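Local structure of mannose recognizing lectin (4TKC) at residues His5-Ser9 and Thr10-Asn14. The protein binds mannose as a fungal lectin of the bulb-type family, with two sugar pockets of the chain occupied in this complex. Sequence-based numbering, arbitrary orientation.
Sequences HPYGS and TLPEN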
ATOM      1  N   HIS A   5      -0.810 -10.660   1.571  1.00 15.52           N
ATOM      2  CA  HIS A   5      -0.588  -9.945   2.819  1.00 15.33           C
ATOM      3  C   HIS A   5       0.744  -9.181   2.823  1.00 16.28           C
ATOM      4  O   HIS A   5       1.773  -9.749   3.179  1.00 19.26           O
ATOM      5  CB  HIS A   5      -0.620 -10.952   3.954  1.00 17.82           C
ATOM      6  CG  HIS A   5      -1.887 -11.734   3.998  1.00 16.42           C
ATOM      7  ND1 HIS A   5      -1.914 -13.106   4.156  1.00 20.64           N
ATOM      8  CD2 HIS A   5      -3.171 -11.347   3.814  1.00 20.72           C
ATOM      9  CE1 HIS A   5      -3.172 -13.516   4.150  1.00 16.18           C
ATOM     10  NE2 HIS A   5      -3.956 -12.465   3.982  1.00 18.92           N
ATOM     11  N   PRO A   6       0.707  -7.877   2.431  1.00 14.26           N
ATOM     12  CA  PRO A   6       1.981  -7.144   2.295  1.00 13.73           C
ATOM     13  C   PRO A   6       2.456  -6.552   3.602  1.00 13.93           C
ATOM     14  O   PRO A   6       3.528  -5.962   3.668  1.00 15.64           O
ATOM     15  CB  PRO A   6       1.644  -6.019   1.326  1.00 15.93           C
ATOM     16  CG  PRO A   6       0.300  -6.298   0.772  1.00 17.15           C
ATOM     17  CD  PRO A   6      -0.398  -7.172   1.777  1.00 14.45           C
ATOM     18  N   TYR A   7       1.632  -6.722   4.653  1.00 15.26           N
ATOM     19  CA  TYR A   7       1.805  -5.961   5.887  1.00 15.54           C
ATOM     20  C   TYR A   7       1.697  -6.796   7.165  1.00 14.23           C
ATOM     21  O   TYR A   7       1.691  -6.212   8.263  1.00 16.73           O
ATOM     22  CB  TYR A   7       0.739  -4.852   5.956  1.00 16.72           C
ATOM     23  CG  TYR A   7       0.957  -3.717   5.016  1.00 14.49           C
ATOM     24  CD1 TYR A   7       1.867  -2.754   5.349  1.00 14.88           C
ATOM     25  CD2 TYR A   7       0.081  -3.485   3.992  1.00 14.74           C
ATOM     26  CE1 TYR A   7       2.103  -1.712   4.473  1.00 13.85           C
ATOM     27  CE2 TYR A   7       0.292  -2.429   3.111  1.00 13.64           C
ATOM     28  CZ  TYR A   7       1.255  -1.500   3.418  1.00 13.26           C
ATOM     29  OH  TYR A   7       1.420  -0.402   2.546  1.00 15.09           O
ATOM     30  N   GLY A   8       1.599  -8.118   7.046  1.00 14.70           N
ATOM     31  CA  GLY A   8       1.222  -8.935   8.225  1.00 14.42           C
ATOM     32  C   GLY A   8      -0.113  -8.442   8.805  1.00 13.65           C
ATOM     33  O   GLY A   8      -1.093  -8.251   8.099  1.00 15.76           O
ATOM     34  N   SER A   9      -0.079  -8.131  10.100  1.00 15.08           N
ATOM     35  CA  SER A   9      -1.291  -7.696  10.800  1.00 14.64           C
ATOM     36  C   SER A   9      -1.619  -6.211  10.787  1.00 13.61           C
ATOM     37  O   SER A   9      -2.721  -5.777  11.127  1.00 15.11           O
ATOM     38  CB  SER A   9      -1.176  -8.075  12.297  1.00 14.36           C
ATOM     39  OG  SER A   9      -0.140  -7.308  12.928  1.00 15.54           O
ATOM     40  N   THR A  10      -0.652  -5.397  10.351  1.00 14.87           N
ATOM     41  CA  THR A  10      -0.683  -4.004  10.716  1.00 14.79           C
ATOM     42  C   THR A  10      -0.449  -3.041   9.544  1.00 14.94           C
ATOM     43  O   THR A  10       0.543  -3.181   8.802  1.00 16.62           O
ATOM     44  CB  THR A  10       0.345  -3.738  11.839  1.00 16.41           C
ATOM     45  OG1 THR A  10       0.040  -4.557  12.991  1.00 17.96           O
ATOM     46  CG2 THR A  10       0.416  -2.247  12.231  1.00 16.94           C
ATOM     47  N   LEU A  11      -1.370  -2.104   9.356  1.00 14.28           N
ATOM     48  CA  LEU A  11      -1.268  -1.040   8.355  1.00 14.92           C
ATOM     49  C   LEU A  11      -0.738   0.208   9.031  1.00 13.71           C
ATOM     50  O   LEU A  11      -1.445   0.847   9.789  1.00 15.95           O
ATOM     51  CB  LEU A  11      -2.650  -0.745   7.740  1.00 14.26           C
ATOM     52  CG  LEU A  11      -2.611  -0.084   6.372  1.00 15.49           C
ATOM     53  CD1 LEU A  11      -1.899  -0.971   5.350  1.00 16.07           C
ATOM     54  CD2 LEU A  11      -4.001   0.259   5.894  1.00 14.03           C
ATOM     55  N   PRO A  12       0.546   0.512   8.863  1.00 14.92           N
ATOM     56  CA  PRO A  12       1.109   1.747   9.419  1.00 15.37           C
ATOM     57  C   PRO A  12       0.759   2.998   8.583  1.00 14.08           C
ATOM     58  O   PRO A  12       0.084   2.884   7.566  1.00 15.20           O
ATOM     59  CB  PRO A  12       2.625   1.484   9.385  1.00 16.83           C
ATOM     60  CG  PRO A  12       2.823   0.396   8.401  1.00 23.50           C
ATOM     61  CD  PRO A  12       1.516  -0.206   8.014  1.00 15.90           C
ATOM     62  N   GLU A  13       1.107   4.179   9.099  1.00 14.78           N
ATOM     63  CA  GLU A  13       0.975   5.414   8.306  1.00 14.46           C
ATOM     64  C   GLU A  13       1.611   5.271   6.927  1.00 13.93           C
ATOM     65  O   GLU A  13       2.644   4.624   6.782  1.00 15.86           O
ATOM     66  CB  GLU A  13       1.549   6.625   9.034  1.00 15.01           C
ATOM     67  CG  GLU A  13       0.763   6.962  10.315  1.00 14.77           C
ATOM     68  CD  GLU A  13       1.285   8.232  11.005  1.00 17.62           C
ATOM     69  OE1 GLU A  13       1.945   9.057  10.330  1.00 19.05           O
ATOM     70  OE2 GLU A  13       1.075   8.389  12.223  1.00 17.69           O
ATOM     71  N   ASN A  14       0.829   5.742   5.981  1.00 14.49           N
ATOM     72  CA  ASN A  14       1.128   5.599   4.530  1.00 15.78           C
ATOM     73  C   ASN A  14       0.904   4.205   3.990  1.00 15.98           C
ATOM     74  O   ASN A  14       1.181   3.911   2.841  1.00 16.48           O
ATOM     75  CB  ASN A  14       2.548   6.060   4.140  1.00 15.09           C
ATOM     76  CG  ASN A  14       2.703   7.544   4.270  1.00 16.89           C
ATOM     77  OD1 ASN A  14       1.830   8.303   3.808  1.00 20.74           O
ATOM     78  ND2 ASN A  14       3.720   7.973   5.003  1.00 18.45           N
TER
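Y7 and T10 close a type II' beta turn, T10 N donating to Y7 O at 3.2 Å in a nearly straight bond (170° at the hydrogen) that arrives from above the carbonyl plane. G8 takes the first corner with a positive phi, which glycine adopts without strain. At the second corner S9 holds its OG between its own backbone N and carbonyl carbon (chi1 67°), where it hydrogen-bonds T10 OG1 at 2.8 Å, a link suited to two short hydroxyl side chains. The loop runs beside strand 21-24, with a backbone bond between G8 and I24, then enters strand 10-12, which pairs with 92-95; the turn so joins the edges of two of the three four-stranded sheets of this bulb-type lectin fold. In Y7, CG lies anti to the carbonyl carbon (chi1 -72°), which lays the ring alongside L11 and P12. One branch of L11, CD1, sits over a ring face, 3.6 Å from the centroid, in a CH-pi contact, while V61 and M63 also touch this branched side chain. Rigid, apolar P12 brings its CD obliquely to 3.7 Å from Y7 CD1. At the far end of the ring V16 N of the same chain donates to Y7 OH, which also bonds N14 O of the second subunit.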